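PDB 6SKI: putative type VI secretion protein, which probably hydrolyses phospholipids as a toxic effector of the type VI secretion system, loaded on the VgrG spike. Local coordinates for residues 55-67 with 247-259. Residues are numbered along the deposited sequence; the frame is centred on the assembly and turned at random.
Sequences SRLMKFNECSAAR and VAAIGGISNFFDI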
loop_
_atom_site.group_PDB
_atom_site.type_symbol
_atom_site.label_atom_id
_atom_site.label_comp_id
_atom_site.label_asym_id
_atom_site.label_seq_id
_atom_site.Cartn_x
_atom_site.Cartn_y
_atom_site.Cartn_z
ATOM N N SER A 55 7.139 -2.633 -12.158
ATOM C CA SER A 55 5.695 -2.601 -11.933
ATOM C C SER A 55 4.947 -2.215 -13.205
ATOM O O SER A 55 3.940 -2.837 -13.575
ATOM C CB SER A 55 5.376 -1.617 -10.810
ATOM O OG SER A 55 5.367 -2.251 -9.547
ATOM N N ARG A 56 5.431 -1.175 -13.883
ATOM C CA ARG A 56 4.805 -0.732 -15.121
ATOM C C ARG A 56 4.825 -1.835 -16.168
ATOM O O ARG A 56 3.878 -1.977 -16.948
ATOM C CB ARG A 56 5.519 0.517 -15.632
ATOM C CG ARG A 56 5.365 1.719 -14.720
ATOM C CD ARG A 56 5.785 2.996 -15.416
ATOM N NE ARG A 56 6.689 2.732 -16.529
ATOM C CZ ARG A 56 8.000 2.939 -16.486
ATOM N NH1 ARG A 56 8.562 3.410 -15.383
ATOM N NH2 ARG A 56 8.751 2.673 -17.545
ATOM N N LEU A 57 5.894 -2.633 -16.195
ATOM C CA LEU A 57 5.957 -3.743 -17.137
ATOM C C LEU A 57 5.068 -4.897 -16.705
ATOM O O LEU A 57 4.512 -5.596 -17.556
ATOM C CB LEU A 57 7.397 -4.221 -17.299
ATOM C CG LEU A 57 8.348 -3.220 -17.945
ATOM C CD1 LEU A 57 9.716 -3.834 -18.124
ATOM C CD2 LEU A 57 7.788 -2.747 -19.267
ATOM N N MET A 58 4.924 -5.117 -15.396
ATOM C CA MET A 58 3.951 -6.088 -14.915
ATOM C C MET A 58 2.556 -5.737 -15.390
ATOM O O MET A 58 1.737 -6.628 -15.640
ATOM C CB MET A 58 3.977 -6.148 -13.389
ATOM C CG MET A 58 4.529 -7.428 -12.813
ATOM S SD MET A 58 4.266 -7.526 -11.037
ATOM C CE MET A 58 2.649 -8.285 -10.969
ATOM N N LYS A 59 2.271 -4.443 -15.520
ATOM C CA LYS A 59 0.958 -4.028 -16.007
ATOM C C LYS A 59 0.716 -4.457 -17.456
ATOM O O LYS A 59 -0.436 -4.486 -17.901
ATOM C CB LYS A 59 0.793 -2.519 -15.843
ATOM C CG LYS A 59 0.091 -2.145 -14.547
ATOM C CD LYS A 59 -0.073 -0.651 -14.387
ATOM C CE LYS A 59 1.255 0.019 -14.110
ATOM N NZ LYS A 59 1.148 1.498 -14.203
ATOM N N PHE A 60 1.775 -4.783 -18.208
ATOM C CA PHE A 60 1.593 -5.282 -19.572
ATOM C C PHE A 60 0.785 -6.568 -19.607
ATOM O O PHE A 60 0.090 -6.834 -20.593
ATOM C CB PHE A 60 2.939 -5.536 -20.248
ATOM C CG PHE A 60 3.495 -4.355 -20.981
ATOM C CD1 PHE A 60 3.455 -4.308 -22.363
ATOM C CD2 PHE A 60 4.088 -3.314 -20.298
ATOM C CE1 PHE A 60 3.976 -3.238 -23.045
ATOM C CE2 PHE A 60 4.613 -2.240 -20.978
ATOM C CZ PHE A 60 4.558 -2.202 -22.353
ATOM N N ASN A 61 0.890 -7.390 -18.568
ATOM C CA ASN A 61 0.179 -8.661 -18.531
ATOM C C ASN A 61 -1.323 -8.438 -18.648
ATOM O O ASN A 61 -1.922 -7.726 -17.836
ATOM C CB ASN A 61 0.514 -9.393 -17.233
ATOM C CG ASN A 61 0.132 -10.853 -17.267
ATOM O OD1 ASN A 61 0.768 -11.651 -17.945
ATOM N ND2 ASN A 61 -0.894 -11.216 -16.513
ATOM N N GLU A 62 -1.917 -9.024 -19.691
ATOM C CA GLU A 62 -3.358 -9.005 -19.943
ATOM C C GLU A 62 -3.858 -7.640 -20.400
ATOM O O GLU A 62 -5.043 -7.487 -20.708
ATOM C CB GLU A 62 -4.146 -9.464 -18.711
ATOM C CG GLU A 62 -3.726 -10.813 -18.166
ATOM C CD GLU A 62 -4.188 -11.962 -19.035
ATOM O OE1 GLU A 62 -5.145 -11.773 -19.813
ATOM O OE2 GLU A 62 -3.596 -13.056 -18.942
ATOM N N CYS A 63 -2.974 -6.643 -20.460
ATOM C CA CYS A 63 -3.372 -5.300 -20.862
ATOM C C CYS A 63 -2.505 -4.723 -21.971
ATOM O O CYS A 63 -2.630 -3.534 -22.278
ATOM C CB CYS A 63 -3.359 -4.350 -19.660
ATOM S SG CYS A 63 -4.869 -4.363 -18.686
ATOM N N SER A 64 -1.641 -5.524 -22.586
ATOM C CA SER A 64 -0.845 -5.028 -23.694
ATOM C C SER A 64 -1.729 -4.795 -24.913
ATOM O O SER A 64 -2.835 -5.327 -25.024
ATOM C CB SER A 64 0.279 -6.004 -24.035
ATOM O OG SER A 64 -0.207 -7.327 -24.144
ATOM N N ALA A 65 -1.229 -3.968 -25.833
ATOM C CA ALA A 65 -1.981 -3.682 -27.048
ATOM C C ALA A 65 -2.201 -4.935 -27.881
ATOM O O ALA A 65 -3.148 -4.994 -28.670
ATOM C CB ALA A 65 -1.266 -2.618 -27.876
ATOM N N ALA A 66 -1.337 -5.941 -27.730
ATOM C CA ALA A 66 -1.473 -7.162 -28.513
ATOM C C ALA A 66 -2.573 -8.067 -27.971
ATOM O O ALA A 66 -3.248 -8.751 -28.747
ATOM C CB ALA A 66 -0.142 -7.909 -28.558
ATOM N N ARG A 67 -2.760 -8.103 -26.648
ATOM C CA ARG A 67 -3.858 -8.889 -26.090
ATOM C C ARG A 67 -5.204 -8.326 -26.518
ATOM O O ARG A 67 -6.180 -9.070 -26.663
ATOM C CB ARG A 67 -3.756 -8.946 -24.568
ATOM C CG ARG A 67 -2.443 -9.496 -24.060
ATOM C CD ARG A 67 -2.490 -11.005 -23.955
ATOM N NE ARG A 67 -3.597 -11.463 -23.125
ATOM C CZ ARG A 67 -3.804 -12.733 -22.798
ATOM N NH1 ARG A 67 -2.977 -13.674 -23.234
ATOM N NH2 ARG A 67 -4.837 -13.064 -22.036
ATOM N N VAL A 247 -5.667 -4.417 -3.372
ATOM C CA VAL A 247 -5.402 -4.918 -4.711
ATOM C C VAL A 247 -4.152 -5.776 -4.585
ATOM O O VAL A 247 -3.039 -5.251 -4.483
ATOM C CB VAL A 247 -5.212 -3.795 -5.734
ATOM C CG1 VAL A 247 -4.826 -4.367 -7.084
ATOM C CG2 VAL A 247 -6.467 -2.953 -5.841
ATOM N N ALA A 248 -4.332 -7.097 -4.570
ATOM C CA ALA A 248 -3.216 -7.997 -4.302
ATOM C C ALA A 248 -2.120 -7.858 -5.349
ATOM O O ALA A 248 -0.932 -7.814 -5.011
ATOM C CB ALA A 248 -3.713 -9.438 -4.239
ATOM N N ALA A 249 -2.495 -7.784 -6.620
ATOM C CA ALA A 249 -1.537 -7.657 -7.704
ATOM C C ALA A 249 -2.025 -6.623 -8.703
ATOM O O ALA A 249 -3.204 -6.605 -9.062
ATOM C CB ALA A 249 -1.313 -8.997 -8.409
ATOM N N ILE A 250 -1.110 -5.768 -9.150
ATOM C CA ILE A 250 -1.400 -4.820 -10.219
ATOM C C ILE A 250 -0.605 -5.259 -11.439
ATOM O O ILE A 250 0.554 -4.872 -11.616
ATOM C CB ILE A 250 -1.056 -3.377 -9.810
ATOM C CG1 ILE A 250 -1.840 -2.978 -8.563
ATOM C CG2 ILE A 250 -1.356 -2.420 -10.944
ATOM C CD1 ILE A 250 -1.196 -1.881 -7.757
ATOM N N GLY A 251 -1.222 -6.072 -12.279
ATOM C CA GLY A 251 -0.529 -6.742 -13.351
ATOM C C GLY A 251 -0.388 -8.226 -13.083
ATOM O O GLY A 251 -1.135 -8.829 -12.309
ATOM N N GLY A 252 0.594 -8.824 -13.743
ATOM C CA GLY A 252 0.836 -10.242 -13.564
ATOM C C GLY A 252 2.095 -10.658 -14.285
ATOM O O GLY A 252 2.783 -9.844 -14.904
ATOM N N ILE A 253 2.400 -11.949 -14.174
ATOM C CA ILE A 253 3.525 -12.556 -14.871
ATOM C C ILE A 253 3.124 -13.786 -15.666
ATOM O O ILE A 253 3.999 -14.478 -16.190
ATOM C CB ILE A 253 4.668 -12.904 -13.896
ATOM C CG1 ILE A 253 4.211 -13.968 -12.900
ATOM C CG2 ILE A 253 5.153 -11.664 -13.173
ATOM C CD1 ILE A 253 5.302 -14.927 -12.500
ATOM N N SER A 254 1.826 -14.083 -15.770
ATOM C CA SER A 254 1.396 -15.333 -16.387
ATOM C C SER A 254 1.773 -15.395 -17.862
ATOM O O SER A 254 2.075 -16.472 -18.386
ATOM C CB SER A 254 -0.110 -15.513 -16.211
ATOM O OG SER A 254 -0.808 -14.331 -16.555
ATOM N N ASN A 255 1.757 -14.257 -18.551
ATOM C CA ASN A 255 2.035 -14.219 -19.979
ATOM C C ASN A 255 3.466 -13.818 -20.298
ATOM O O ASN A 255 3.809 -13.692 -21.476
ATOM C CB ASN A 255 1.066 -13.267 -20.683
ATOM C CG ASN A 255 -0.377 -13.672 -20.506
ATOM O OD1 ASN A 255 -0.696 -14.856 -20.454
ATOM N ND2 ASN A 255 -1.260 -12.690 -20.411
ATOM N N PHE A 256 4.309 -13.621 -19.290
ATOM C CA PHE A 256 5.722 -13.346 -19.508
ATOM C C PHE A 256 6.446 -14.666 -19.725
ATOM O O PHE A 256 6.491 -15.506 -18.822
ATOM C CB PHE A 256 6.328 -12.602 -18.322
ATOM C CG PHE A 256 5.937 -11.160 -18.243
ATOM C CD1 PHE A 256 6.868 -10.167 -18.471
ATOM C CD2 PHE A 256 4.645 -10.795 -17.921
ATOM C CE1 PHE A 256 6.515 -8.842 -18.395
ATOM C CE2 PHE A 256 4.288 -9.472 -17.841
ATOM C CZ PHE A 256 5.224 -8.497 -18.078
ATOM N N PHE A 257 7.024 -14.840 -20.913
ATOM C CA PHE A 257 7.685 -16.098 -21.242
ATOM C C PHE A 257 8.844 -16.385 -20.297
ATOM O O PHE A 257 9.089 -17.542 -19.935
ATOM C CB PHE A 257 8.175 -16.062 -22.687
ATOM C CG PHE A 257 9.009 -17.244 -23.073
ATOM C CD1 PHE A 257 8.422 -18.465 -23.338
ATOM C CD2 PHE A 257 10.383 -17.133 -23.174
ATOM C CE1 PHE A 257 9.186 -19.551 -23.690
ATOM C CE2 PHE A 257 11.151 -18.216 -23.525
ATOM C CZ PHE A 257 10.552 -19.427 -23.785
ATOM N N ASP A 258 9.566 -15.345 -19.887
ATOM C CA ASP A 258 10.804 -15.549 -19.142
ATOM C C ASP A 258 10.543 -16.066 -17.733
ATOM O O ASP A 258 11.317 -16.880 -17.217
ATOM C CB ASP A 258 11.592 -14.243 -19.091
ATOM C CG ASP A 258 11.854 -13.669 -20.465
ATOM O OD1 ASP A 258 10.981 -12.937 -20.977
ATOM O OD2 ASP A 258 12.932 -13.942 -21.034
ATOM N N ILE A 259 9.468 -15.611 -17.092
ATOM C CA ILE A 259 9.304 -15.769 -15.654
ATOM C C ILE A 259 7.976 -16.395 -15.258
ATOM O O ILE A 259 7.718 -16.543 -14.061
ATOM C CB ILE A 259 9.488 -14.421 -14.930
ATOM C CG1 ILE A 259 8.578 -13.367 -15.553
ATOM C CG2 ILE A 259 10.936 -13.977 -15.000
ATOM C CD1 ILE A 259 8.849 -11.973 -15.070
#
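N61 grips the turn from I253 to F256 with both ends of its amide, a compact example of one asparagine side chain tying a distant loop to the turn that follows a helix. A chi1 of -165° swings CG away from the backbone N and over G252, where OD1 accepts the backbone N-H of N255 at 2.9 Å, within the carbonyl plane. The other end of the amide, ND2, gives a hydrogen to S254 OG at 3.1 Å, nearly in the amide plane; bonds at both ends fix the rotation of the group.

The side chain of N255 comes back across the N61 and E62 side chains at about a right angle. Its ND2 makes a weak bond of 2.8 Å to E62 OE2, while the other carboxylate oxygen, E62 OE1, forms a salt bridge with R67 NH2. N255 ND2 sits over one face of the R67 guanidinium, the two planes only 28° apart, a contact of two donors and not a hydrogen bond.

At the start of the M58 to N61 turn, M58 O takes G252 N at 3.1 Å and N61 N from opposite faces of its carbonyl plane. G251 CA lies against this same oxygen in a CA-H...O contact, and M58 CE lies 3.5 Å from G252 N. F256 turns its ring edge to L57 and N61, CZ 3.0 Å from L57 O and CE2 beside N61 CB. K59 and I250 run side by side, with the lysine NZ paired to E51.

The contact thus joins helix 53-58 and the turn after it to the loop between strands 237-243 and 278-284 of the central sheet; the 247-259 loop belongs to the Tle1-like catalytic family region. Helix 144-154 packs on S55, L57 and M58, while strands 500-502 and 521-523 cover F60.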